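Local atomic coordinates of Sodium/sialic acid symporter SiaT (Proteus mirabilis, PDB entry 5NV9), a protein that drives uptake of the sialic acid N-acetylneuraminic acid into the bacterium by coupling its transport to the sodium gradient across the inner membrane. Residues Ala50-Phe55 / Ala278-Ile283; Lys70-Asp75 / Phe310-Ile315; Tyr83-Ile88 / Gln249-Ser254; Phe296-Tyr299 / Ser304-Pro307. All coordinates share one frame; numbering follows the deposited sequence.

From the N terminus, helix 47-58 supplies 50-55, helix 61-73 supplies 70-75 and helix 80-87 supplies 83-88, and each awaits a later partner. Interaction 3 closes first, at 249-254 of helix 236-253, and lies wholly within the 222 residues that interaction 1 spans before reaching 278-283. Interaction 2 opens inside that span and closes beyond it, at 310-315, so it crosses interaction 1 while enclosing interaction 3 and the short loop of interaction 4 (296-299 with 304-307). Helix 267-301 serves interactions 1 and 4. Interactions 1 and 3 touch through Tyr83 OH and Ala282 O; interactions 2 and 4 meet at Tyr72 on the periplasmic side.

Interaction 1 (Ala50-Phe55 / Ala278-Ile283); sequences AGVSVF and AKLVAI. With SLB (N-acetyl-beta-neuraminic acid), chain D.
Phe55, whose carbonyl O is hydrogen-bonded to Thr58 OG1, reaches across to Leu280 and Val281. Its CG is anti to the backbone N (chi1 -180°), which carries the ring over to helix 267-301. Leu280 CB then lies over the centre of one ring face, 3.7 Å from the Phe55 centroid and 12° off the normal, a CH-pi contact. Leu280 CD1 extends back along the first helix, 3.9 Å from Phe55 CB and 4.0 Å from Val52 CG2. Val281 instead comes to the ring edge, with CG2 3.5 Å from Phe55 CD1. The same residue lines the sugar site: Val281 CG1 is 3.7 Å from O9 of the bound N-acetyl-beta-neuraminic acid, whose C9 is 4.0 Å from Phe55 CE1. Phe55 and Val281 thus form part of the pocket wall in this LeuT-fold transporter, with Leu280 and Val52 packed behind, and the sodium ligands Ala56 and Leu59 follow closely in sequence. The axes of the two segments approach to 9.4 Å, their N-to-C directions 39° apart; helix 80-87 packs on Val281 through Gln82 and Ile86, and helix 155-203 touches Phe55 through Ser190.

Interaction 2 (Lys70-Asp75 / Phe310-Ile315); sequences KAYTSD and FNTGGI
The C-terminal end of the periplasmic helix 61-73 meets the 3-10 turn that leads into helix 315-323, chiefly through two pairings, Tyr72 with Ile315 and Thr73 with Thr312. Ile315 CD1 sits over one face of the Tyr72 ring, displaced from the centre toward the hydroxyl end: it is 3.4 Å from Tyr72 CZ and 3.6 Å from Tyr72 OH, and its line to the ring centroid tilts 24° from the normal, a CH-pi contact. The two side chains cross steeply, so the methyl meets the ring end-on. Beside them, Thr73 CG2 approaches Thr312 OG1 at 3.2 Å and Thr312 CB at 3.7 Å. Thr73 OG1 lies between its backbone N and carbonyl carbon (chi1 62°), where it is hydrogen-bonded to Ala69 O one turn back, and CG2 is turned to Thr312. At the helix terminus Lys70 O takes two donors, Ser74 N at 2.8 Å and Ser74 OG at 2.7 Å, from opposite faces of its carbonyl plane. On the partner side Asn311 OD1 accepts from Gly313 N, 2.8 Å away and in the carbonyl plane, with an N-H...O angle of 151°; this is an Asx turn, here introducing the 3-10 turn of a periplasmic loop.

Interaction 3 (Tyr83-Ile88 / Gln249-Ser254); sequences YLAIAI and QQFTAS
Phe251 projects from helix 236-253 toward segment 83-88, where Ile88 crosses it at about a right angle and Ala85 meets the outer part of the same ring side. Ile88 CD1 stands 4.1 Å from Phe251 CB and 4.2 Å from Phe251 CD2, near the root of the ring. Farther out, Ala85 CB is 4.2 Å from Phe251 CE2. Both methyls approach obliquely, neither squarely over the face nor in the ring plane, and they lie along the CD2-CE2 side rather than over the centre. The first torsion of Ile88 explains its reach: CG1 is held between the backbone N and the carbonyl carbon (chi1 60°), and CD1 extends from there onto Phe251. These separations are those of ordinary van der Waals packing, and all three touching residues are buried. In this LeuT fold the pair joins two transmembrane helices close to two sialic acid ligands: Thr58, whose side chain lies about 4 Å from that of Phe251 at the nearest atoms, and Gln82, three residues before Ala85. The backbone that carries Phe251 includes a wider pi-type turn across 249-253, and Phe251 O is hydrogen-bonded to Tyr261 OH. Asn247, one turn before Phe251, touches Ala85 and Ile88 as well, while Leu89 and Asn277 pack on the Phe251 side chain from helices 89-102 and 267-301.

Interaction 4 (Phe296-Tyr299 / Ser304-Pro307); sequences FVYY and SLLP
Leu305 packs against Tyr299 and Tyr298, and its side chain can be followed outward from its base. CB lies at the edge of the Tyr299 ring, near the ring plane, 3.7 Å from Tyr299 CE1 and 3.9 Å from Tyr299 CD1. CG stands anti to the carbonyl carbon (chi1 -67°) and sends the chain on toward the other tyrosine. There the branch CD1 ends 3.3 Å from Tyr298 OH and 3.9 Å from Tyr298 CE2, the Leu305 side chain crossing that of Tyr298 at about a right angle. Leu306 takes a different part of Tyr299: its CD2 lies over one face, 4.0 Å from the ring centroid and 18° off the normal, a CH-pi contact, with CD2 3.8 Å from Tyr299 CD1. The opposite face of Tyr299 is met by Tyr298 CD2, 3.6 Å above the plane and over the centre, so the ring is sandwiched between its sequence neighbour and Leu306 while Leu305 closes on its edge. Leu306 and Tyr299 also touch Tyr72 of helix 61-73, and Tyr298 O is hydrogen-bonded to Asn302 ND2. With just four residues between the segments, this is a local helix-to-loop turn, in which the loop leaving helix 267-301 packs on aromatic residues of the helix's periplasmic end.

Interaction 1 (Ala50-Phe55 / Ala278-Ile283)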
loop_
_atom_site.group_PDB
_atom_site.type_symbol
_atom_site.label_atom_id
_atom_site.label_comp_id
_atom_site.label_asym_id
_atom_site.label_seq_id
_atom_site.Cartn_x
_atom_site.Cartn_y
_atom_site.Cartn_z
ATOM N N ALA A 50 -9.646 3.611 -12.000
ATOM C CA ALA A 50 -8.192 3.506 -11.684
ATOM C C ALA A 50 -7.842 4.313 -10.424
ATOM O O ALA A 50 -7.040 3.881 -9.618
ATOM C CB ALA A 50 -7.350 3.927 -12.859
ATOM N N GLY A 51 -8.482 5.451 -10.220
ATOM C CA GLY A 51 -8.217 6.272 -9.020
ATOM C C GLY A 51 -8.712 5.692 -7.718
ATOM O O GLY A 51 -8.045 5.787 -6.704
ATOM N N VAL A 52 -9.900 5.077 -7.738
ATOM C CA VAL A 52 -10.363 4.293 -6.590
ATOM C C VAL A 52 -9.454 3.058 -6.317
ATOM O O VAL A 52 -9.248 2.587 -5.165
ATOM C CB VAL A 52 -11.856 3.823 -6.750
ATOM C CG1 VAL A 52 -12.271 3.081 -5.469
ATOM C CG2 VAL A 52 -12.783 5.060 -6.943
ATOM N N SER A 53 -8.985 2.482 -7.376
ATOM C CA SER A 53 -8.097 1.319 -7.287
ATOM C C SER A 53 -6.736 1.686 -6.657
ATOM O O SER A 53 -6.139 0.855 -5.940
ATOM C CB SER A 53 -7.855 0.703 -8.694
ATOM O OG SER A 53 -6.945 -0.389 -8.588
ATOM N N VAL A 54 -6.278 2.916 -6.918
ATOM C CA VAL A 54 -4.990 3.409 -6.346
ATOM C C VAL A 54 -5.196 3.548 -4.837
ATOM O O VAL A 54 -4.397 3.100 -4.082
ATOM C CB VAL A 54 -4.574 4.820 -6.888
ATOM C CG1 VAL A 54 -3.485 5.425 -6.020
ATOM C CG2 VAL A 54 -4.112 4.783 -8.319
ATOM N N PHE A 55 -6.305 4.178 -4.419
ATOM C CA PHE A 55 -6.638 4.355 -2.978
ATOM C C PHE A 55 -6.734 2.996 -2.277
ATOM O O PHE A 55 -6.170 2.815 -1.198
ATOM C CB PHE A 55 -7.921 5.200 -2.812
ATOM C CG PHE A 55 -8.348 5.439 -1.373
ATOM C CD1 PHE A 55 -7.630 6.296 -0.569
ATOM C CD2 PHE A 55 -9.508 4.835 -0.844
ATOM C CE1 PHE A 55 -8.010 6.529 0.734
ATOM C CE2 PHE A 55 -9.888 5.068 0.463
ATOM C CZ PHE A 55 -9.146 5.924 1.247
ATOM N N ALA A 278 -7.057 11.591 -4.905
ATOM C CA ALA A 278 -6.997 12.742 -3.987
ATOM C C ALA A 278 -8.254 13.045 -3.163
ATOM O O ALA A 278 -8.164 13.285 -1.964
ATOM C CB ALA A 278 -6.545 13.973 -4.700
ATOM N N LYS A 279 -9.419 13.001 -3.786
ATOM C CA LYS A 279 -10.679 13.175 -3.072
ATOM C C LYS A 279 -10.862 12.155 -1.949
ATOM O O LYS A 279 -11.187 12.543 -0.830
ATOM C CB LYS A 279 -11.821 13.079 -4.034
ATOM C CG LYS A 279 -11.865 14.285 -4.967
ATOM C CD LYS A 279 -12.790 14.015 -6.138
ATOM C CE LYS A 279 -13.082 15.288 -6.900
ATOM N NZ LYS A 279 -14.301 15.051 -7.717
ATOM N N LEU A 280 -10.558 10.880 -2.234
ATOM C CA LEU A 280 -10.679 9.816 -1.236
ATOM C C LEU A 280 -9.713 9.972 -0.064
ATOM O O LEU A 280 -10.096 9.759 1.101
ATOM C CB LEU A 280 -10.530 8.422 -1.886
ATOM C CG LEU A 280 -11.727 8.023 -2.748
ATOM C CD1 LEU A 280 -11.394 6.854 -3.695
ATOM C CD2 LEU A 280 -12.895 7.637 -1.836
ATOM N N VAL A 281 -8.455 10.366 -0.363
ATOM C CA VAL A 281 -7.443 10.505 0.625
ATOM C C VAL A 281 -7.743 11.743 1.495
ATOM O O VAL A 281 -7.400 11.789 2.679
ATOM C CB VAL A 281 -6.042 10.557 -0.038
ATOM C CG1 VAL A 281 -4.982 10.860 0.990
ATOM C CG2 VAL A 281 -5.733 9.231 -0.720
ATOM N N ALA A 282 -8.351 12.761 0.902
ATOM C CA ALA A 282 -8.709 13.946 1.660
ATOM C C ALA A 282 -9.894 13.712 2.639
ATOM O O ALA A 282 -10.050 14.458 3.598
ATOM C CB ALA A 282 -9.034 15.098 0.706
ATOM N N ILE A 283 -10.701 12.685 2.430
ATOM C CA ILE A 283 -11.951 12.527 3.180
ATOM C C ILE A 283 -11.950 11.274 4.025
ATOM O O ILE A 283 -12.121 11.332 5.247
ATOM C CB ILE A 283 -13.160 12.493 2.243
ATOM C CG1 ILE A 283 -13.263 13.793 1.511
ATOM C CG2 ILE A 283 -14.438 12.257 3.035
ATOM C CD1 ILE A 283 -13.212 15.014 2.387
HETATM C C1 SLB D . -1.500 0.941 4.282
HETATM C C2 SLB D . -0.742 2.195 3.943
HETATM C C3 SLB D . 0.269 2.468 5.032
HETATM C C4 SLB D . 0.947 3.848 4.880
HETATM C C5 SLB D . -0.191 4.868 4.919
HETATM C C6 SLB D . -1.206 4.566 3.796
HETATM C C7 SLB D . -2.412 5.514 3.748
HETATM C C8 SLB D . -3.366 5.145 2.643
HETATM C C9 SLB D . -4.476 6.184 2.488
HETATM C C10 SLB D . 0.139 7.186 5.697
HETATM C C11 SLB D . 0.432 8.578 5.199
HETATM N N5 SLB D . 0.322 6.237 4.767
HETATM O O1A SLB D . -2.604 1.057 4.917
HETATM O O1B SLB D . -0.975 -0.192 3.960
HETATM O O2 SLB D . -0.073 2.073 2.656
HETATM O O4 SLB D . 1.882 4.107 5.983
HETATM O O6 SLB D . -1.727 3.248 3.948
HETATM O O7 SLB D . -3.159 5.451 4.967
HETATM O O8 SLB D . -2.660 5.009 1.415
HETATM O O9 SLB D . -3.966 7.471 2.057
HETATM O O10 SLB D . -0.286 6.954 6.841
#

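Interaction 2 (Lys70-Asp75 / Phe310-Ile315)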
loop_
_atom_site.group_PDB
_atom_site.type_symbol
_atom_site.label_atom_id
_atom_site.label_comp_id
_atom_site.label_asym_id
_atom_site.label_seq_id
_atom_site.Cartn_x
_atom_site.Cartn_y
_atom_site.Cartn_z
ATOM N N LYS A 70 -3.767 4.079 16.810
ATOM C CA LYS A 70 -2.847 5.159 16.988
ATOM C C LYS A 70 -3.585 6.417 17.497
ATOM O O LYS A 70 -3.111 7.062 18.434
ATOM C CB LYS A 70 -2.146 5.449 15.691
ATOM C CG LYS A 70 -1.116 6.572 15.784
ATOM C CD LYS A 70 0.046 6.310 14.841
ATOM C CE LYS A 70 1.137 5.486 15.517
ATOM N NZ LYS A 70 1.819 6.298 16.567
ATOM N N ALA A 71 -4.760 6.742 16.960
ATOM C CA ALA A 71 -5.471 7.944 17.470
ATOM C C ALA A 71 -5.956 7.691 18.906
ATOM O O ALA A 71 -5.988 8.600 19.723
ATOM C CB ALA A 71 -6.638 8.290 16.584
ATOM N N TYR A 72 -6.428 6.453 19.155
ATOM C CA TYR A 72 -6.819 5.968 20.497
ATOM C C TYR A 72 -5.712 6.193 21.595
ATOM O O TYR A 72 -5.988 6.825 22.650
ATOM C CB TYR A 72 -7.202 4.487 20.439
ATOM C CG TYR A 72 -7.754 3.988 21.766
ATOM C CD1 TYR A 72 -6.900 3.638 22.797
ATOM C CD2 TYR A 72 -9.112 3.896 21.996
ATOM C CE1 TYR A 72 -7.376 3.208 24.010
ATOM C CE2 TYR A 72 -9.592 3.403 23.198
ATOM C CZ TYR A 72 -8.712 3.086 24.195
ATOM O OH TYR A 72 -9.140 2.674 25.409
ATOM N N THR A 73 -4.487 5.691 21.325
ATOM C CA THR A 73 -3.374 5.798 22.233
ATOM C C THR A 73 -2.619 7.143 22.199
ATOM O O THR A 73 -1.918 7.477 23.136
ATOM C CB THR A 73 -2.349 4.691 21.958
ATOM O OG1 THR A 73 -1.850 4.873 20.633
ATOM C CG2 THR A 73 -3.012 3.339 22.064
ATOM N N SER A 74 -2.713 7.900 21.121
ATOM C CA SER A 74 -1.942 9.148 21.042
ATOM C C SER A 74 -2.745 10.273 20.427
ATOM O O SER A 74 -3.531 10.904 21.113
ATOM C CB SER A 74 -0.601 8.943 20.284
ATOM O OG SER A 74 -0.887 8.571 18.955
ATOM N N ASP A 75 -2.486 10.584 19.154
ATOM C CA ASP A 75 -3.062 11.745 18.584
ATOM C C ASP A 75 -3.292 11.622 17.057
ATOM O O ASP A 75 -3.202 10.524 16.472
ATOM C CB ASP A 75 -2.167 12.912 18.961
ATOM C CG ASP A 75 -0.717 12.724 18.495
ATOM O OD1 ASP A 75 -0.484 12.464 17.295
ATOM O OD2 ASP A 75 0.210 12.909 19.298
ATOM N N PHE A 310 -5.760 -5.356 28.053
ATOM C CA PHE A 310 -6.204 -5.570 26.676
ATOM C C PHE A 310 -5.277 -4.829 25.672
ATOM O O PHE A 310 -5.052 -3.633 25.830
ATOM C CB PHE A 310 -7.659 -5.123 26.507
ATOM C CG PHE A 310 -8.296 -5.624 25.235
ATOM C CD1 PHE A 310 -8.655 -6.951 25.114
ATOM C CD2 PHE A 310 -8.465 -4.782 24.144
ATOM C CE1 PHE A 310 -9.203 -7.429 23.940
ATOM C CE2 PHE A 310 -9.009 -5.255 22.965
ATOM C CZ PHE A 310 -9.372 -6.583 22.860
ATOM N N ASN A 311 -4.725 -5.527 24.675
ATOM C CA ASN A 311 -3.917 -4.877 23.617
ATOM C C ASN A 311 -4.735 -3.824 22.848
ATOM O O ASN A 311 -5.819 -4.147 22.322
ATOM C CB ASN A 311 -3.381 -5.892 22.616
ATOM C CG ASN A 311 -2.327 -5.288 21.685
ATOM O OD1 ASN A 311 -2.601 -4.404 20.860
ATOM N ND2 ASN A 311 -1.101 -5.753 21.830
ATOM N N THR A 312 -4.225 -2.587 22.764
ATOM C CA THR A 312 -4.994 -1.483 22.139
ATOM C C THR A 312 -5.202 -1.650 20.617
ATOM O O THR A 312 -6.106 -1.020 20.010
ATOM C CB THR A 312 -4.494 -0.073 22.509
ATOM O OG1 THR A 312 -3.146 0.134 22.094
ATOM C CG2 THR A 312 -4.566 0.144 23.976
ATOM N N GLY A 313 -4.421 -2.526 19.998
ATOM C CA GLY A 313 -4.656 -2.860 18.602
ATOM C C GLY A 313 -5.923 -3.662 18.377
ATOM O O GLY A 313 -6.434 -3.697 17.265
ATOM N N GLY A 314 -6.485 -4.270 19.426
ATOM C CA GLY A 314 -7.733 -5.033 19.263
ATOM C C GLY A 314 -9.016 -4.292 19.639
ATOM O O GLY A 314 -10.090 -4.873 19.625
ATOM N N ILE A 315 -8.910 -3.013 20.006
ATOM C CA ILE A 315 -10.074 -2.255 20.491
ATOM C C ILE A 315 -11.068 -1.993 19.381
ATOM O O ILE A 315 -12.261 -2.187 19.589
ATOM C CB ILE A 315 -9.697 -0.943 21.244
ATOM C CG1 ILE A 315 -9.189 -1.283 22.640
ATOM C CG2 ILE A 315 -10.886 -0.028 21.500
ATOM C CD1 ILE A 315 -8.372 -0.146 23.248
#

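Interaction 3 (Tyr83-Ile88 / Gln249-Ser254)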
loop_
_atom_site.group_PDB
_atom_site.type_symbol
_atom_site.label_atom_id
_atom_site.label_comp_id
_atom_site.label_asym_id
_atom_site.label_seq_id
_atom_site.Cartn_x
_atom_site.Cartn_y
_atom_site.Cartn_z
ATOM N N TYR A 83 -2.205 14.279 3.762
ATOM C CA TYR A 83 -2.220 15.525 3.015
ATOM C C TYR A 83 -0.930 15.752 2.228
ATOM O O TYR A 83 -0.955 16.358 1.160
ATOM C CB TYR A 83 -2.658 16.699 3.937
ATOM C CG TYR A 83 -4.090 16.427 4.377
ATOM C CD1 TYR A 83 -5.146 16.604 3.511
ATOM C CD2 TYR A 83 -4.372 15.866 5.612
ATOM C CE1 TYR A 83 -6.447 16.267 3.865
ATOM C CE2 TYR A 83 -5.675 15.531 5.977
ATOM C CZ TYR A 83 -6.702 15.727 5.091
ATOM O OH TYR A 83 -7.994 15.441 5.460
ATOM N N LEU A 84 0.179 15.208 2.697
ATOM C CA LEU A 84 1.425 15.280 1.910
ATOM C C LEU A 84 1.330 14.372 0.685
ATOM O O LEU A 84 1.998 14.594 -0.257
ATOM C CB LEU A 84 2.639 14.857 2.724
ATOM C CG LEU A 84 2.970 15.825 3.860
ATOM C CD1 LEU A 84 4.095 15.291 4.766
ATOM C CD2 LEU A 84 3.307 17.195 3.311
ATOM N N ALA A 85 0.499 13.350 0.748
ATOM C CA ALA A 85 0.330 12.346 -0.318
ATOM C C ALA A 85 -0.498 12.971 -1.413
ATOM O O ALA A 85 -0.357 12.609 -2.583
ATOM C CB ALA A 85 -0.354 11.104 0.208
ATOM N N ILE A 86 -1.376 13.896 -1.036
ATOM C CA ILE A 86 -2.130 14.643 -2.028
ATOM C C ILE A 86 -1.249 15.754 -2.601
ATOM O O ILE A 86 -1.211 15.935 -3.806
ATOM C CB ILE A 86 -3.396 15.240 -1.423
ATOM C CG1 ILE A 86 -4.285 14.125 -0.900
ATOM C CG2 ILE A 86 -4.122 16.166 -2.407
ATOM C CD1 ILE A 86 -5.458 14.659 -0.104
ATOM N N ALA A 87 -0.552 16.494 -1.738
ATOM C CA ALA A 87 0.291 17.590 -2.191
ATOM C C ALA A 87 1.348 17.235 -3.226
ATOM O O ALA A 87 1.706 18.060 -4.039
ATOM C CB ALA A 87 0.975 18.230 -0.999
ATOM N N ILE A 88 1.897 16.030 -3.204
ATOM C CA ILE A 88 2.867 15.653 -4.239
ATOM C C ILE A 88 2.248 15.251 -5.580
ATOM O O ILE A 88 2.975 15.200 -6.569
ATOM C CB ILE A 88 3.802 14.493 -3.803
ATOM C CG1 ILE A 88 3.020 13.243 -3.484
ATOM C CG2 ILE A 88 4.658 14.913 -2.593
ATOM C CD1 ILE A 88 3.802 11.970 -3.667
ATOM N N GLN A 249 7.931 7.656 -2.588
ATOM C CA GLN A 249 8.149 6.221 -2.939
ATOM C C GLN A 249 6.878 5.620 -3.514
ATOM O O GLN A 249 6.875 4.973 -4.574
ATOM C CB GLN A 249 8.576 5.430 -1.721
ATOM C CG GLN A 249 8.703 3.958 -2.045
ATOM C CD GLN A 249 9.315 3.150 -0.918
ATOM O OE1 GLN A 249 10.198 3.607 -0.193
ATOM N NE2 GLN A 249 8.895 1.913 -0.809
ATOM N N GLN A 250 5.803 5.803 -2.792
ATOM C CA GLN A 250 4.495 5.119 -3.128
ATOM C C GLN A 250 3.970 5.505 -4.505
ATOM O O GLN A 250 3.551 4.652 -5.259
ATOM C CB GLN A 250 3.444 5.423 -2.060
ATOM C CG GLN A 250 2.067 4.766 -2.224
ATOM C CD GLN A 250 2.124 3.253 -2.113
ATOM O OE1 GLN A 250 1.863 2.680 -1.041
ATOM N NE2 GLN A 250 2.486 2.590 -3.220
ATOM N N PHE A 251 4.070 6.788 -4.840
ATOM C CA PHE A 251 3.496 7.331 -6.051
ATOM C C PHE A 251 4.390 7.489 -7.258
ATOM O O PHE A 251 3.842 7.743 -8.341
ATOM C CB PHE A 251 2.725 8.634 -5.701
ATOM C CG PHE A 251 1.545 8.371 -4.816
ATOM C CD1 PHE A 251 0.320 8.007 -5.363
ATOM C CD2 PHE A 251 1.673 8.403 -3.424
ATOM C CE1 PHE A 251 -0.766 7.717 -4.546
ATOM C CE2 PHE A 251 0.587 8.111 -2.590
ATOM C CZ PHE A 251 -0.631 7.772 -3.169
ATOM N N THR A 252 5.711 7.314 -7.109
ATOM C CA THR A 252 6.668 7.406 -8.248
ATOM C C THR A 252 7.495 6.135 -8.516
ATOM O O THR A 252 7.934 5.883 -9.627
ATOM C CB THR A 252 7.663 8.566 -8.061
ATOM O OG1 THR A 252 8.508 8.385 -6.916
ATOM C CG2 THR A 252 6.924 9.880 -7.919
ATOM N N ALA A 253 7.752 5.346 -7.485
ATOM C CA ALA A 253 8.763 4.293 -7.568
ATOM C C ALA A 253 8.195 2.933 -7.271
ATOM O O ALA A 253 8.948 1.996 -7.294
ATOM C CB ALA A 253 9.928 4.603 -6.614
ATOM N N SER A 254 6.876 2.819 -7.051
ATOM C CA SER A 254 6.261 1.588 -6.596
ATOM C C SER A 254 5.291 1.100 -7.671
ATOM O O SER A 254 4.343 1.800 -8.018
ATOM C CB SER A 254 5.556 1.837 -5.273
ATOM O OG SER A 254 5.196 0.618 -4.682
#

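Interaction 4 (Phe296-Tyr299 / Ser304-Pro307)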
loop_
_atom_site.group_PDB
_atom_site.type_symbol
_atom_site.label_atom_id
_atom_site.label_comp_id
_atom_site.label_asym_id
_atom_site.label_seq_id
_atom_site.Cartn_x
_atom_site.Cartn_y
_atom_site.Cartn_z
ATOM N N PHE A 296 -11.833 5.879 22.129
ATOM C CA PHE A 296 -11.193 6.347 23.330
ATOM C C PHE A 296 -12.236 6.956 24.272
ATOM O O PHE A 296 -12.266 6.626 25.472
ATOM C CB PHE A 296 -10.114 7.362 22.981
ATOM C CG PHE A 296 -9.719 8.209 24.120
ATOM C CD1 PHE A 296 -8.955 7.694 25.116
ATOM C CD2 PHE A 296 -10.124 9.510 24.177
ATOM C CE1 PHE A 296 -8.587 8.455 26.210
ATOM C CE2 PHE A 296 -9.773 10.288 25.275
ATOM C CZ PHE A 296 -9.013 9.760 26.294
ATOM N N VAL A 297 -13.074 7.856 23.736
ATOM C CA VAL A 297 -14.170 8.433 24.519
ATOM C C VAL A 297 -15.159 7.361 24.962
ATOM O O VAL A 297 -15.563 7.328 26.120
ATOM C CB VAL A 297 -14.848 9.576 23.805
ATOM C CG1 VAL A 297 -15.959 10.144 24.665
ATOM C CG2 VAL A 297 -13.830 10.650 23.502
ATOM N N TYR A 298 -15.513 6.440 24.067
ATOM C CA TYR A 298 -16.440 5.433 24.419
ATOM C C TYR A 298 -15.935 4.550 25.559
ATOM O O TYR A 298 -16.697 4.271 26.472
ATOM C CB TYR A 298 -16.855 4.585 23.219
ATOM C CG TYR A 298 -17.810 3.448 23.549
ATOM C CD1 TYR A 298 -19.193 3.660 23.702
ATOM C CD2 TYR A 298 -17.339 2.161 23.701
ATOM C CE1 TYR A 298 -20.051 2.610 24.011
ATOM C CE2 TYR A 298 -18.184 1.121 24.006
ATOM C CZ TYR A 298 -19.532 1.329 24.137
ATOM O OH TYR A 298 -20.314 0.204 24.419
ATOM N N TYR A 299 -14.675 4.110 25.542
ATOM C CA TYR A 299 -14.238 3.227 26.610
ATOM C C TYR A 299 -13.804 3.941 27.902
ATOM O O TYR A 299 -13.603 3.281 28.906
ATOM C CB TYR A 299 -13.172 2.230 26.088
ATOM C CG TYR A 299 -13.786 1.194 25.191
ATOM C CD1 TYR A 299 -14.559 0.140 25.717
ATOM C CD2 TYR A 299 -13.593 1.236 23.830
ATOM C CE1 TYR A 299 -15.146 -0.819 24.888
ATOM C CE2 TYR A 299 -14.127 0.269 22.994
ATOM C CZ TYR A 299 -14.928 -0.763 23.506
ATOM O OH TYR A 299 -15.505 -1.688 22.628
ATOM N N SER A 304 -15.591 -0.644 32.225
ATOM C CA SER A 304 -15.565 -2.064 32.558
ATOM C C SER A 304 -15.664 -2.951 31.333
ATOM O O SER A 304 -15.502 -4.167 31.428
ATOM C CB SER A 304 -16.682 -2.389 33.534
ATOM O OG SER A 304 -17.895 -2.560 32.833
ATOM N N LEU A 305 -15.938 -2.354 30.179
ATOM C CA LEU A 305 -16.021 -3.105 28.954
ATOM C C LEU A 305 -14.677 -3.559 28.406
ATOM O O LEU A 305 -14.647 -4.408 27.504
ATOM C CB LEU A 305 -16.762 -2.300 27.897
ATOM C CG LEU A 305 -18.240 -2.048 28.146
ATOM C CD1 LEU A 305 -18.850 -1.356 26.937
ATOM C CD2 LEU A 305 -19.010 -3.325 28.444
ATOM N N LEU A 306 -13.568 -3.026 28.917
ATOM C CA LEU A 306 -12.246 -3.529 28.550
ATOM C C LEU A 306 -11.666 -4.427 29.618
ATOM O O LEU A 306 -11.553 -4.028 30.754
ATOM C CB LEU A 306 -11.236 -2.396 28.356
ATOM C CG LEU A 306 -11.446 -1.446 27.214
ATOM C CD1 LEU A 306 -10.265 -0.516 27.184
ATOM C CD2 LEU A 306 -11.610 -2.183 25.882
ATOM N N PRO A 307 -11.208 -5.613 29.232
ATOM C CA PRO A 307 -10.405 -6.380 30.183
ATOM C C PRO A 307 -9.090 -5.669 30.485
ATOM O O PRO A 307 -8.503 -5.094 29.575
ATOM C CB PRO A 307 -10.131 -7.692 29.448
ATOM C CG PRO A 307 -10.768 -7.587 28.103
ATOM C CD PRO A 307 -11.258 -6.196 27.885
#